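Local coordinates for phenolic acid decarboxylase (Sedimentibacter hydroxybenzoicus, PDB 7AE5), which catalyses the reversible, non-oxidative decarboxylation of 4-hydroxybenzoate and 3,4-dihydroxybenzoate with prenylated FMN and manganese as cofactors, at residues H74-L78 with P211-F215; A146-T150 with I203-N209; N163-Y167 with M216-P220. All coordinates share one frame; numbering follows the deposited sequence.

Contact 1: residues H74-L78 with P211-F215; sequences HALML and PLVTF
Met77 reaches across from the end of helix 71-77 to Pro211, Leu212 and Phe215 on helix 211-217, and its side chain gives a worked example of how one flexible thioether can join two helices. Met77 CB only grazes the proline ring, 4.2 Å from Pro211 CB. With CG anti to the backbone N (chi1 165°), that carbon enters the notch between two residues, with Met77 CG 3.6 Å from Leu212 CD2 and 3.7 Å from Pro211 CB. That same leucine methyl presses on the backbone, Met77 O lying only 3.1 Å from Leu212 CD2. The sulfur follows, with Met77 SD 3.7 Å from Pro211 O. There the chain bends (chi3 87°) and carries the terminal methyl over one face of the Phe215 ring, somewhat toward its rim. Met77 CE is 3.6 Å from Phe215 CD1 and 20° off the ring normal, a CH-pi contact, while the sulfur stands oblique to the ring.

The methyl also lies over a face of His74, one turn back on its own helix. His74 NE2 approaches Phe215 CE1 at 3.6 Å, while His74 ND1 is hydrogen-bonded to Gln89 of helix 86-96. A looser apolar touch, Leu78 on Leu212, continues the buried seam. The arrangement is a Met-aromatic contact within helix-to-helix packing, joining the UbiD N-terminal domain to the Rift-related domain.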
loop_
_atom_site.group_PDB
_atom_site.type_symbol
_atom_site.label_atom_id
_atom_site.label_comp_id
_atom_site.label_asym_id
_atom_site.label_seq_id
_atom_site.Cartn_x
_atom_site.Cartn_y
_atom_site.Cartn_z
ATOM N N HIS C 74 14.171 34.987 -22.289
ATOM C CA HIS C 74 15.056 34.633 -21.183
ATOM C C HIS C 74 16.493 34.471 -21.660
ATOM O O HIS C 74 17.431 34.925 -20.994
ATOM C CB HIS C 74 14.559 33.347 -20.522
ATOM C CG HIS C 74 15.142 33.090 -19.167
ATOM N ND1 HIS C 74 16.414 32.591 -18.984
ATOM C CD2 HIS C 74 14.618 33.245 -17.927
ATOM C CE1 HIS C 74 16.652 32.458 -17.692
ATOM N NE2 HIS C 74 15.578 32.848 -17.028
ATOM N N ALA C 75 16.684 33.824 -22.813
ATOM C CA ALA C 75 18.025 33.670 -23.368
ATOM C C ALA C 75 18.647 35.026 -23.671
ATOM O O ALA C 75 19.798 35.291 -23.306
ATOM C CB ALA C 75 17.974 32.806 -24.628
ATOM N N LEU C 76 17.892 35.902 -24.339
ATOM C CA LEU C 76 18.401 37.235 -24.641
ATOM C C LEU C 76 18.660 38.036 -23.375
ATOM O O LEU C 76 19.552 38.893 -23.356
ATOM C CB LEU C 76 17.420 37.978 -25.547
ATOM C CG LEU C 76 17.158 37.348 -26.914
ATOM C CD1 LEU C 76 15.950 37.990 -27.573
ATOM C CD2 LEU C 76 18.385 37.469 -27.804
ATOM N N MET C 77 17.893 37.776 -22.312
ATOM C CA MET C 77 18.123 38.467 -21.048
ATOM C C MET C 77 19.549 38.250 -20.563
ATOM O O MET C 77 20.207 39.190 -20.104
ATOM C CB MET C 77 17.116 37.993 -19.999
ATOM C CG MET C 77 17.481 38.363 -18.569
ATOM S SD MET C 77 16.325 37.719 -17.343
ATOM C CE MET C 77 17.012 36.091 -17.047
ATOM N N LEU C 78 20.054 37.027 -20.689
ATOM C CA LEU C 78 21.412 36.702 -20.281
ATOM C C LEU C 78 22.438 36.956 -21.372
ATOM O O LEU C 78 23.595 36.550 -21.221
ATOM C CB LEU C 78 21.492 35.246 -19.829
ATOM C CG LEU C 78 20.565 34.968 -18.655
ATOM C CD1 LEU C 78 19.816 33.647 -18.808
ATOM C CD2 LEU C 78 21.387 35.020 -17.398
ATOM N N PRO C 211 16.379 43.632 -17.296
ATOM C CA PRO C 211 15.763 42.330 -16.984
ATOM C C PRO C 211 16.487 41.544 -15.904
ATOM O O PRO C 211 15.852 40.731 -15.220
ATOM C CB PRO C 211 15.789 41.597 -18.334
ATOM C CG PRO C 211 16.755 42.365 -19.192
ATOM C CD PRO C 211 16.636 43.782 -18.738
ATOM N N LEU C 212 17.793 41.759 -15.717
ATOM C CA LEU C 212 18.501 41.046 -14.657
ATOM C C LEU C 212 18.152 41.597 -13.282
ATOM O O LEU C 212 18.226 40.866 -12.287
ATOM C CB LEU C 212 20.013 41.112 -14.874
ATOM C CG LEU C 212 20.626 40.029 -15.763
ATOM C CD1 LEU C 212 20.253 38.639 -15.266
ATOM C CD2 LEU C 212 20.222 40.220 -17.206
ATOM N N VAL C 213 17.780 42.875 -13.201
ATOM C CA VAL C 213 17.365 43.446 -11.925
ATOM C C VAL C 213 16.054 42.818 -11.470
ATOM O O VAL C 213 15.917 42.390 -10.317
ATOM C CB VAL C 213 17.252 44.976 -12.033
ATOM C CG1 VAL C 213 16.611 45.551 -10.778
ATOM C CG2 VAL C 213 18.619 45.588 -12.276
ATOM N N THR C 214 15.070 42.757 -12.372
ATOM C CA THR C 214 13.824 42.059 -12.073
ATOM C C THR C 214 14.087 40.600 -11.722
ATOM O O THR C 214 13.411 40.028 -10.859
ATOM C CB THR C 214 12.871 42.155 -13.265
ATOM O OG1 THR C 214 12.716 43.528 -13.649
ATOM C CG2 THR C 214 11.507 41.578 -12.914
ATOM N N PHE C 215 15.074 39.989 -12.381
ATOM C CA PHE C 215 15.436 38.606 -12.083
ATOM C C PHE C 215 15.907 38.459 -10.640
ATOM O O PHE C 215 15.394 37.619 -9.892
ATOM C CB PHE C 215 16.513 38.132 -13.058
ATOM C CG PHE C 215 16.624 36.636 -13.166
ATOM C CD1 PHE C 215 15.587 35.886 -13.699
ATOM C CD2 PHE C 215 17.770 35.981 -12.747
ATOM C CE1 PHE C 215 15.693 34.509 -13.808
ATOM C CE2 PHE C 215 17.882 34.606 -12.852
ATOM C CZ PHE C 215 16.841 33.870 -13.384
#

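Contact 2: residues A146-T150 with I203-N209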
loop_
_atom_site.group_PDB
_atom_site.type_symbol
_atom_site.label_atom_id
_atom_site.label_comp_id
_atom_site.label_asym_id
_atom_site.label_seq_id
_atom_site.Cartn_x
_atom_site.Cartn_y
_atom_site.Cartn_z
ATOM N N ALA C 146 7.107 45.280 -10.052
ATOM C CA ALA C 146 7.998 46.263 -9.458
ATOM C C ALA C 146 9.118 45.585 -8.678
ATOM O O ALA C 146 8.963 44.474 -8.161
ATOM C CB ALA C 146 7.221 47.202 -8.539
ATOM N N SER C 147 10.257 46.267 -8.602
ATOM C CA SER C 147 11.385 45.855 -7.772
ATOM C C SER C 147 11.453 46.804 -6.580
ATOM O O SER C 147 11.775 47.987 -6.738
ATOM C CB SER C 147 12.685 45.859 -8.571
ATOM O OG SER C 147 12.520 45.187 -9.809
ATOM N N VAL C 148 11.153 46.284 -5.393
ATOM C CA VAL C 148 10.935 47.095 -4.200
ATOM C C VAL C 148 12.184 47.047 -3.332
ATOM O O VAL C 148 12.674 45.960 -2.993
ATOM C CB VAL C 148 9.700 46.606 -3.424
ATOM C CG1 VAL C 148 9.725 47.120 -1.992
ATOM C CG2 VAL C 148 8.424 47.022 -4.141
ATOM N N VAL C 149 12.685 48.221 -2.952
ATOM C CA VAL C 149 13.974 48.368 -2.284
ATOM C C VAL C 149 13.747 48.776 -0.834
ATOM O O VAL C 149 13.060 49.767 -0.561
ATOM C CB VAL C 149 14.860 49.398 -3.004
ATOM C CG1 VAL C 149 16.307 49.254 -2.566
ATOM C CG2 VAL C 149 14.731 49.245 -4.511
ATOM N N THR C 150 14.328 48.011 0.090
ATOM C CA THR C 150 14.338 48.329 1.512
ATOM C C THR C 150 15.765 48.229 2.035
ATOM O O THR C 150 16.662 47.715 1.360
ATOM C CB THR C 150 13.422 47.395 2.319
ATOM O OG1 THR C 150 14.140 46.206 2.673
ATOM C CG2 THR C 150 12.180 47.022 1.528
ATOM N N ILE C 203 10.488 53.091 1.691
ATOM C CA ILE C 203 10.783 52.129 0.636
ATOM C C ILE C 203 10.849 52.870 -0.691
ATOM O O ILE C 203 10.372 54.000 -0.827
ATOM C CB ILE C 203 9.743 50.982 0.542
ATOM C CG1 ILE C 203 8.511 51.429 -0.247
ATOM C CG2 ILE C 203 9.349 50.468 1.920
ATOM C CD1 ILE C 203 7.544 50.306 -0.537
ATOM N N ALA C 204 11.456 52.216 -1.677
ATOM C CA ALA C 204 11.488 52.694 -3.050
ATOM C C ALA C 204 10.937 51.611 -3.965
ATOM O O ALA C 204 11.285 50.434 -3.827
ATOM C CB ALA C 204 12.906 53.077 -3.479
ATOM N N ILE C 205 10.071 52.011 -4.890
ATOM C CA ILE C 205 9.402 51.091 -5.805
ATOM C C ILE C 205 9.833 51.461 -7.217
ATOM O O ILE C 205 9.442 52.515 -7.734
ATOM C CB ILE C 205 7.875 51.148 -5.659
ATOM C CG1 ILE C 205 7.459 50.790 -4.232
ATOM C CG2 ILE C 205 7.206 50.216 -6.650
ATOM C CD1 ILE C 205 6.034 51.169 -3.907
ATOM N N THR C 206 10.638 50.605 -7.839
ATOM C CA THR C 206 11.158 50.857 -9.176
ATOM C C THR C 206 10.404 50.026 -10.206
ATOM O O THR C 206 10.153 48.834 -9.999
ATOM C CB THR C 206 12.655 50.551 -9.253
ATOM O OG1 THR C 206 12.863 49.135 -9.185
ATOM C CG2 THR C 206 13.395 51.229 -8.106
ATOM N N ILE C 207 10.047 50.666 -11.319
ATOM C CA ILE C 207 9.265 50.054 -12.385
ATOM C C ILE C 207 10.005 50.250 -13.700
ATOM O O ILE C 207 10.537 51.334 -13.967
ATOM C CB ILE C 207 7.845 50.656 -12.460
ATOM C CG1 ILE C 207 7.143 50.539 -11.105
ATOM C CG2 ILE C 207 7.025 49.979 -13.549
ATOM C CD1 ILE C 207 5.937 51.442 -10.957
ATOM N N GLY C 208 10.041 49.202 -14.522
ATOM C CA GLY C 208 10.732 49.265 -15.796
ATOM C C GLY C 208 12.237 49.196 -15.638
ATOM O O GLY C 208 12.907 50.230 -15.579
ATOM N N ASN C 209 12.782 47.983 -15.578
ATOM C CA ASN C 209 14.175 47.787 -15.215
ATOM C C ASN C 209 14.879 46.877 -16.211
ATOM O O ASN C 209 14.251 46.186 -17.019
ATOM C CB ASN C 209 14.305 47.183 -13.809
ATOM C CG ASN C 209 13.945 48.165 -12.716
ATOM O OD1 ASN C 209 14.607 49.188 -12.541
ATOM N ND2 ASN C 209 12.895 47.855 -11.965
HETATM O O HOH W 1 11.449 45.257 -12.237
#
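Ser147 and Thr206 form an antiparallel hydrogen-bonded pair, as do Val149 and Ala204. The tight part is the backbone: Val149 N gives a nearly straight bond of 2.8 Å to Ala204 O, and Ser147 N one of 2.9 Å to Thr206 O. Ser147 O is gripped twice by one residue, from Thr206 N above the carbonyl plane and from Thr206 OG1, which sits in that plane on a lone pair. The torsion (chi1 71°) sets this hydroxyl between its own backbone N and carbonyl carbon, turned to the neighbouring strand. On the opposite face Val148 and Ile205 lie side by side. Next to the strand start, Ala146 CB meets Ile205 CG2 at 3.6 Å.

The packing is looser past Thr206, where a water bridges Ser147 OG (2.7 Å) and Asn209 ND2 (3.0 Å). That amide also donates to Thr206 OG1, while Asn209 OD1 is held by Ser257. A valine in place of Thr206 would probably cost Ser147 O its second donor and leave Asn209 ND2 without its acceptor on the strand.

Both strands are interior to the antiparallel sheet: 147-150 also pairs with 163-165, and 201-207 with 259-265, while strand 252-254 covers Ala204 and Thr206.

Contact 3: residues N163-Y167 with M216-P220. With RB (rubidium ion), chain R.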
loop_
_atom_site.group_PDB
_atom_site.type_symbol
_atom_site.label_atom_id
_atom_site.label_comp_id
_atom_site.label_asym_id
_atom_site.label_seq_id
_atom_site.Cartn_x
_atom_site.Cartn_y
_atom_site.Cartn_z
ATOM N N ASN C 163 17.822 45.315 0.509
ATOM C CA ASN C 163 17.186 44.160 -0.104
ATOM C C ASN C 163 16.251 44.608 -1.218
ATOM O O ASN C 163 15.640 45.679 -1.146
ATOM C CB ASN C 163 16.412 43.336 0.934
ATOM C CG ASN C 163 17.331 42.595 1.886
ATOM O OD1 ASN C 163 17.209 42.719 3.105
ATOM N ND2 ASN C 163 18.261 41.821 1.334
ATOM N N VAL C 164 16.156 43.779 -2.256
ATOM C CA VAL C 164 15.282 44.026 -3.397
ATOM C C VAL C 164 14.492 42.752 -3.675
ATOM O O VAL C 164 15.079 41.679 -3.888
ATOM C CB VAL C 164 16.061 44.461 -4.652
ATOM C CG1 VAL C 164 15.101 44.830 -5.772
ATOM C CG2 VAL C 164 16.995 45.623 -4.337
ATOM N N GLY C 165 13.162 42.876 -3.666
ATOM C CA GLY C 165 12.288 41.783 -4.026
ATOM C C GLY C 165 11.094 42.300 -4.803
ATOM O O GLY C 165 10.823 43.503 -4.831
ATOM N N THR C 166 10.390 41.373 -5.444
ATOM C CA THR C 166 9.170 41.689 -6.178
ATOM C C THR C 166 7.963 41.423 -5.291
ATOM O O THR C 166 7.823 40.330 -4.735
ATOM C CB THR C 166 9.060 40.867 -7.464
ATOM O OG1 THR C 166 9.268 39.481 -7.166
ATOM C CG2 THR C 166 10.087 41.329 -8.484
ATOM N N TYR C 167 7.100 42.427 -5.161
ATOM C CA TYR C 167 5.884 42.316 -4.370
ATOM C C TYR C 167 4.755 42.992 -5.128
ATOM O O TYR C 167 4.955 44.047 -5.736
ATOM C CB TYR C 167 6.060 42.952 -2.986
ATOM C CG TYR C 167 7.302 42.477 -2.267
ATOM C CD1 TYR C 167 7.399 41.174 -1.797
ATOM C CD2 TYR C 167 8.386 43.325 -2.076
ATOM C CE1 TYR C 167 8.537 40.732 -1.148
ATOM C CE2 TYR C 167 9.527 42.892 -1.427
ATOM C CZ TYR C 167 9.596 41.593 -0.965
ATOM O OH TYR C 167 10.729 41.155 -0.320
ATOM N N MET C 216 16.883 39.272 -10.227
ATOM C CA MET C 216 17.355 39.202 -8.849
ATOM C C MET C 216 16.258 39.582 -7.868
ATOM O O MET C 216 16.176 39.021 -6.768
ATOM C CB MET C 216 18.562 40.112 -8.647
ATOM C CG MET C 216 19.027 40.130 -7.213
ATOM S SD MET C 216 18.088 41.293 -6.197
ATOM C CE MET C 216 17.839 42.656 -7.356
ATOM N N ALA C 217 15.420 40.553 -8.236
ATOM C CA ALA C 217 14.319 40.934 -7.361
ATOM C C ALA C 217 13.343 39.780 -7.191
ATOM O O ALA C 217 12.810 39.559 -6.097
ATOM C CB ALA C 217 13.613 42.172 -7.914
ATOM N N SER C 218 13.120 39.014 -8.256
ATOM C CA SER C 218 12.332 37.794 -8.159
ATOM C C SER C 218 13.080 36.670 -7.460
ATOM O O SER C 218 12.500 35.594 -7.264
ATOM C CB SER C 218 11.901 37.346 -9.556
ATOM O OG SER C 218 10.954 38.249 -10.101
ATOM N N THR C 219 14.345 36.880 -7.091
ATOM C CA THR C 219 15.100 35.882 -6.353
ATOM C C THR C 219 15.161 36.269 -4.882
ATOM O O THR C 219 15.649 37.370 -4.544
ATOM C CB THR C 219 16.503 35.723 -6.923
ATOM O OG1 THR C 219 16.430 35.643 -8.353
ATOM C CG2 THR C 219 17.138 34.446 -6.398
ATOM N N PRO C 220 14.658 35.402 -3.989
ATOM C CA PRO C 220 14.574 35.732 -2.561
ATOM C C PRO C 220 15.671 35.077 -1.734
ATOM O O PRO C 220 16.152 35.655 -0.754
ATOM C CB PRO C 220 13.192 35.190 -2.161
ATOM C CG PRO C 220 12.622 34.510 -3.437
ATOM C CD PRO C 220 13.792 34.266 -4.327
HETATM RB RB RB R . 16.425 39.699 -4.425
#
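Ala217, Val164 and Thr166 bury the most surface here, the alanine methyl fitting between the other two. Ala217 CB lies 3.7 Å from Val164 CG1 and equally far from Thr166 CG2, one methyl arriving from Val164 and one from Thr166, two residues on. Val164 is turned with CG1 anti to its backbone N (chi1 -175°), which lays that methyl against the alanine. Its CB meets the methionine tip, Val164 CB to Met216 CE being 3.7 Å, and the two side chains cross at about a right angle. Thr166 CG2 also touches a second residue, 3.6 Å from Ser218 OG, a hydroxyl whose hydrogen bond goes to Thr214 O in the turn before.

Between them the backbones come very close. Ala217 O, at the end of helix 211-217, receives a CA-H...O contact from Gly165 CA and a weak, bent hydrogen bond from Thr166 N, both at 3.1 Å.

Beside this core sits a rubidium ion. Val164 O, Met216 O and Thr219 O each bind it at 2.5 Å, while the doubly bent methionine brings Met216 SD to 2.9 Å from the ion. With the Tyr223 hydroxyl and Glu227 carboxylate, these make a mostly neutral, oxygen-rich shell, consistent with a monovalent cation site; rubidium probably occupies a potassium site like that of other UbiD enzymes, tying the helix end to the strand predicted to bind prenylated FMN.

How the contacts relate
Helix 211-217 is common to contacts 1 and 3, whose centres are about 13 Å apart: residues 211-215 meet helix 71-77, while its C-terminal end reaches the metal. Contact 2 supplies the sheet behind. Its centre lies about 9 Å from that of contact 3, and strands 147-150 and 163-165 are joined by probable hydrogen bonds, Thr150 O to Asn163 N at 2.8 Å and Val148 N to Gly165 O at 2.9 Å. Ser147 OG also packs 3.7 Å from Ala217 CB. Only contact 3 holds residues of the predicted prenylated FMN site; the Phe215 side chain of contact 1 lies about 9 Å from the rubidium ion at its nearest atom.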